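Local coordinates for RNA N6-adenosine-methyltransferase METTL16 (Homo sapiens, PDB 6M1U), which methylates N6 of adenosine in RNA, U6 snRNA among its substrates, and is represented here by its vertebrate conserved region, which probably helps bind RNA, at residues K14-K19 / T35-K40. Sequence-based numbering, arbitrary orientation.
Sequences KELSLK and TTWIEK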
loop_
_atom_site.group_PDB
_atom_site.type_symbol
_atom_site.label_atom_id
_atom_site.label_comp_id
_atom_site.label_asym_id
_atom_site.label_seq_id
_atom_site.Cartn_x
_atom_site.Cartn_y
_atom_site.Cartn_z
ATOM N N LYS A 14 7.855 -0.802 13.071
ATOM C CA LYS A 14 8.948 -1.530 13.704
ATOM C C LYS A 14 8.851 -3.027 13.427
ATOM O O LYS A 14 9.843 -3.666 13.066
ATOM C CB LYS A 14 8.972 -1.250 15.214
ATOM C CG LYS A 14 9.377 0.202 15.617
ATOM C CD LYS A 14 9.774 0.357 17.125
ATOM C CE LYS A 14 8.820 1.264 17.939
ATOM N NZ LYS A 14 9.164 2.714 17.931
ATOM N N GLU A 15 7.656 -3.598 13.533
ATOM C CA GLU A 15 7.532 -5.022 13.254
ATOM C C GLU A 15 7.729 -5.332 11.775
ATOM O O GLU A 15 8.286 -6.381 11.427
ATOM C CB GLU A 15 6.175 -5.532 13.723
ATOM C CG GLU A 15 6.218 -6.931 14.296
ATOM C CD GLU A 15 7.275 -7.062 15.366
ATOM O OE1 GLU A 15 8.226 -7.849 15.169
ATOM O OE2 GLU A 15 7.168 -6.357 16.394
ATOM N N LEU A 16 7.295 -4.441 10.884
ATOM C CA LEU A 16 7.545 -4.681 9.469
ATOM C C LEU A 16 9.032 -4.625 9.153
ATOM O O LEU A 16 9.518 -5.407 8.336
ATOM C CB LEU A 16 6.785 -3.672 8.624
ATOM C CG LEU A 16 5.286 -3.908 8.499
ATOM C CD1 LEU A 16 4.652 -2.674 7.877
ATOM C CD2 LEU A 16 5.036 -5.145 7.672
ATOM N N SER A 17 9.770 -3.704 9.784
ATOM C CA SER A 17 11.221 -3.659 9.604
ATOM C C SER A 17 11.862 -4.980 9.993
ATOM O O SER A 17 12.611 -5.577 9.207
ATOM C CB SER A 17 11.842 -2.541 10.438
ATOM O OG SER A 17 11.243 -1.293 10.187
ATOM N N LEU A 18 11.601 -5.435 11.222
ATOM C CA LEU A 18 12.120 -6.717 11.665
ATOM C C LEU A 18 11.833 -7.814 10.649
ATOM O O LEU A 18 12.705 -8.634 10.340
ATOM C CB LEU A 18 11.520 -7.077 13.014
ATOM C CG LEU A 18 12.173 -6.429 14.212
ATOM C CD1 LEU A 18 11.294 -6.746 15.385
ATOM C CD2 LEU A 18 13.573 -6.960 14.394
ATOM N N LYS A 19 10.611 -7.852 10.116
ATOM C CA LYS A 19 10.326 -8.903 9.151
ATOM C C LYS A 19 11.141 -8.721 7.877
ATOM O O LYS A 19 11.535 -9.720 7.263
ATOM C CB LYS A 19 8.835 -8.962 8.836
ATOM C CG LYS A 19 8.431 -10.320 8.328
ATOM C CD LYS A 19 7.013 -10.336 7.797
ATOM C CE LYS A 19 6.429 -11.755 7.812
ATOM N NZ LYS A 19 7.251 -12.764 7.050
ATOM N N THR A 35 6.295 0.810 2.268
ATOM C CA THR A 35 6.077 0.849 0.824
ATOM C C THR A 35 6.546 -0.431 0.150
ATOM O O THR A 35 5.815 -1.020 -0.658
ATOM C CB THR A 35 6.794 2.049 0.218
ATOM O OG1 THR A 35 6.208 3.260 0.726
ATOM C CG2 THR A 35 6.692 2.005 -1.299
ATOM N N THR A 36 7.756 -0.891 0.479
ATOM C CA THR A 36 8.224 -2.121 -0.150
ATOM C C THR A 36 7.419 -3.340 0.293
ATOM O O THR A 36 7.455 -4.363 -0.399
ATOM C CB THR A 36 9.702 -2.365 0.132
ATOM O OG1 THR A 36 9.833 -2.798 1.482
ATOM C CG2 THR A 36 10.526 -1.106 -0.061
ATOM N N TRP A 37 6.701 -3.264 1.428
ATOM C CA TRP A 37 5.767 -4.338 1.748
ATOM C C TRP A 37 4.481 -4.205 0.944
ATOM O O TRP A 37 3.914 -5.214 0.504
ATOM C CB TRP A 37 5.450 -4.377 3.238
ATOM C CG TRP A 37 6.455 -5.118 4.060
ATOM C CD1 TRP A 37 7.254 -4.603 5.061
ATOM C CD2 TRP A 37 6.785 -6.509 3.969
ATOM N NE1 TRP A 37 8.060 -5.599 5.595
ATOM C CE2 TRP A 37 7.786 -6.774 4.945
ATOM C CE3 TRP A 37 6.329 -7.565 3.171
ATOM C CZ2 TRP A 37 8.332 -8.037 5.122
ATOM C CZ3 TRP A 37 6.883 -8.824 3.361
ATOM C CH2 TRP A 37 7.869 -9.044 4.320
ATOM N N ILE A 38 3.995 -2.982 0.728
ATOM C CA ILE A 38 2.884 -2.826 -0.210
ATOM C C ILE A 38 3.297 -3.297 -1.608
ATOM O O ILE A 38 2.522 -3.954 -2.316
ATOM C CB ILE A 38 2.378 -1.373 -0.221
ATOM C CG1 ILE A 38 1.824 -0.995 1.145
ATOM C CG2 ILE A 38 1.263 -1.232 -1.200
ATOM C CD1 ILE A 38 1.603 0.490 1.319
ATOM N N GLU A 39 4.543 -3.012 -2.010
ATOM C CA GLU A 39 5.013 -3.469 -3.317
ATOM C C GLU A 39 5.014 -4.986 -3.392
ATOM O O GLU A 39 4.629 -5.565 -4.414
ATOM C CB GLU A 39 6.407 -2.912 -3.597
ATOM C CG GLU A 39 6.426 -1.434 -3.926
ATOM C CD GLU A 39 7.828 -0.830 -3.971
ATOM O OE1 GLU A 39 8.801 -1.438 -3.467
ATOM O OE2 GLU A 39 7.951 0.282 -4.525
ATOM N N LYS A 40 5.405 -5.653 -2.300
ATOM C CA LYS A 40 5.324 -7.108 -2.252
ATOM C C LYS A 40 3.875 -7.578 -2.382
ATOM O O LYS A 40 3.573 -8.503 -3.141
ATOM C CB LYS A 40 5.948 -7.612 -0.947
ATOM C CG LYS A 40 6.637 -8.966 -1.050
ATOM C CD LYS A 40 5.667 -10.109 -0.879
ATOM C CE LYS A 40 6.205 -11.358 -1.571
ATOM N NZ LYS A 40 5.536 -12.610 -1.064
#
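W37 carries this helix-to-helix contact: its indole reaches from helix 30-44 to the side of helix 10-20, meeting the L16 and K19 side chains and a backbone carbonyl. The nearest CA atoms, those of L16 and W37, are 7.9 Å apart, and the indole makes up much of the contact between the two segments. With chi1 of W37 at -84°, CG opposite the carbonyl carbon, the indole extends toward helix 10-20. W37 NE1 donates to L16 O at 3.1 Å, with an N-H...O angle of 159°. The oxygen lies close to the indole plane, whereas the donor approaches from above the carbonyl plane. The bond satisfies the indole N-H and, together with the packing of L16 and K19, helps hold the ring's orientation. L16 CD2 sits over one face of the five-membered ring of W37, a CH-pi contact 3.7 Å from its centroid. At the six-membered ring, the aliphatic part of K19 crosses the indole at roughly a right angle, K19 CD approaching W37 CZ2 to 3.8 Å. Helix 136-153 adds L152, which touches both K19 and W37, and V153, which packs on L16, so three helices meet around the indole. One residue further along helix 30-44, I38 packs on I114 and V116 of strand 108-119 and L61 of strand 58-67, tying the helix to the antiparallel sheet.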